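Local coordinates for protein superoxide dismutase [Mn/Fe] (Aeropyrum pernix, PDB 3AK2) that probably catalyses the dismutation of superoxide to molecular oxygen and hydrogen peroxide at a manganese or iron centre, at residues 21-24 and 25-29. Numbering follows the deposited sequence.
Sequences PYII and EEIMK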
loop_
_atom_site.group_PDB
_atom_site.type_symbol
_atom_site.label_atom_id
_atom_site.label_comp_id
_atom_site.label_asym_id
_atom_site.label_seq_id
_atom_site.Cartn_x
_atom_site.Cartn_y
_atom_site.Cartn_z
ATOM N N PRO A 21 -16.021 -8.084 -30.707
ATOM C CA PRO A 21 -15.497 -9.275 -30.035
ATOM C C PRO A 21 -14.419 -9.001 -28.978
ATOM O O PRO A 21 -13.926 -9.937 -28.357
ATOM C CB PRO A 21 -14.889 -10.064 -31.193
ATOM C CG PRO A 21 -14.390 -9.014 -32.114
ATOM C CD PRO A 21 -15.343 -7.847 -31.995
ATOM N N TYR A 22 -14.070 -7.733 -28.779
ATOM C CA TYR A 22 -12.914 -7.362 -27.955
ATOM C C TYR A 22 -13.118 -7.552 -26.455
ATOM O O TYR A 22 -12.201 -7.980 -25.756
ATOM C CB TYR A 22 -12.459 -5.945 -28.303
ATOM C CG TYR A 22 -12.189 -5.827 -29.783
ATOM C CD1 TYR A 22 -13.056 -5.126 -30.622
ATOM C CD2 TYR A 22 -11.095 -6.474 -30.354
ATOM C CE1 TYR A 22 -12.814 -5.049 -31.997
ATOM C CE2 TYR A 22 -10.848 -6.407 -31.716
ATOM C CZ TYR A 22 -11.706 -5.692 -32.529
ATOM O OH TYR A 22 -11.442 -5.633 -33.881
ATOM N N ILE A 23 -14.318 -7.243 -25.971
ATOM C CA ILE A 23 -14.694 -7.553 -24.595
ATOM C C ILE A 23 -16.083 -8.178 -24.623
ATOM O O ILE A 23 -17.037 -7.550 -25.078
ATOM C CB ILE A 23 -14.670 -6.308 -23.669
ATOM C CG1 ILE A 23 -13.339 -5.558 -23.796
ATOM C CG2 ILE A 23 -14.906 -6.731 -22.225
ATOM C CD1 ILE A 23 -13.301 -4.210 -23.085
ATOM N N ILE A 24 -16.189 -9.414 -24.139
ATOM C CA ILE A 24 -17.439 -10.177 -24.248
ATOM C C ILE A 24 -18.564 -9.647 -23.360
ATOM O O ILE A 24 -18.322 -9.009 -22.322
ATOM C CB ILE A 24 -17.245 -11.703 -23.993
ATOM C CG1 ILE A 24 -16.616 -11.963 -22.618
ATOM C CG2 ILE A 24 -16.438 -12.348 -25.126
ATOM C CD1 ILE A 24 -16.660 -13.423 -22.178
ATOM N N GLU A 25 -19.795 -9.931 -23.779
ATOM C CA GLU A 25 -20.998 -9.480 -23.088
ATOM C C GLU A 25 -21.024 -9.861 -21.610
ATOM O O GLU A 25 -21.404 -9.039 -20.773
ATOM C CB GLU A 25 -22.248 -10.023 -23.793
ATOM C CG GLU A 25 -23.572 -9.580 -23.180
ATOM C CD GLU A 25 -24.780 -10.155 -23.899
ATOM O OE1 GLU A 25 -24.767 -11.361 -24.221
ATOM O OE2 GLU A 25 -25.748 -9.399 -24.131
ATOM N N GLU A 26 -20.628 -11.092 -21.284
ATOM C CA GLU A 26 -20.726 -11.549 -19.897
ATOM C C GLU A 26 -19.854 -10.708 -18.974
ATOM O O GLU A 26 -20.258 -10.394 -17.854
ATOM C CB GLU A 26 -20.382 -13.030 -19.740
ATOM C CG GLU A 26 -20.710 -13.550 -18.339
ATOM C CD GLU A 26 -20.299 -14.987 -18.097
ATOM O OE1 GLU A 26 -20.571 -15.479 -16.981
ATOM O OE2 GLU A 26 -19.708 -15.618 -18.998
ATOM N N ILE A 27 -18.664 -10.349 -19.449
ATOM C CA ILE A 27 -17.782 -9.468 -18.683
ATOM C C ILE A 27 -18.426 -8.103 -18.481
ATOM O O ILE A 27 -18.517 -7.621 -17.358
ATOM C CB ILE A 27 -16.398 -9.305 -19.332
ATOM C CG1 ILE A 27 -15.604 -10.609 -19.205
ATOM C CG2 ILE A 27 -15.633 -8.138 -18.684
ATOM C CD1 ILE A 27 -14.294 -10.617 -19.965
ATOM N N MET A 28 -18.895 -7.489 -19.561
ATOM C CA MET A 28 -19.486 -6.162 -19.455
ATOM C C MET A 28 -20.634 -6.143 -18.452
ATOM O O MET A 28 -20.741 -5.217 -17.644
ATOM C CB MET A 28 -19.960 -5.660 -20.817
ATOM C CG MET A 28 -18.859 -5.471 -21.855
ATOM S SD MET A 28 -17.540 -4.351 -21.348
ATOM C CE MET A 28 -18.425 -2.810 -21.116
ATOM N N LYS A 29 -21.477 -7.175 -18.490
ATOM C CA LYS A 29 -22.632 -7.262 -17.597
ATOM C C LYS A 29 -22.231 -7.419 -16.128
ATOM O O LYS A 29 -22.691 -6.661 -15.275
ATOM C CB LYS A 29 -23.575 -8.390 -18.032
ATOM C CG LYS A 29 -24.892 -8.418 -17.272
ATOM C CD LYS A 29 -25.893 -9.354 -17.933
ATOM C CE LYS A 29 -27.261 -9.252 -17.278
ATOM N NZ LYS A 29 -27.911 -7.939 -17.547
#
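Met28 and Ile23 show how the residue just ahead of an N-cap position can pack back on the first turn of a helix. From CB, near Ile24 O, the methionine chain runs to CG, which lies 3.6 Å from the same Ile24 O. It then bends at chi2 (-57°) and again at chi3, and this brings SD to 3.7 Å from Ile23 CG2 and somewhat farther from Ile23 CB. Ile23 CG2, anti to its own backbone nitrogen, reaches the sulfur and also packs against Ile27 CG2 at 3.9 Å; both pairs of side chains cross at about a right angle. Were Met28 cut back to an alanine, Ile23 CG2 would probably lose its sulfur neighbour and a gap open beside it. On another flank, Ile24 CG1 meets Ile27 CD1 and Ile27 CG1, the first at 3.8 Å. The backbone closes the turn: Met28 N donates to Ile24 O over 3.2 Å. Glu26 OE1 forms a salt bridge with Lys176 of the second subunit, while Ile27 also rests on Leu173 and Gln174 of helix 172-175. Ile24, in the N-cap position, precedes helix 25-54 of the alpha-hairpin domain of iron/manganese superoxide dismutases, about two turns before the manganese ligand His31; Glu20 OE2 accepts the first-turn amide Glu25 N.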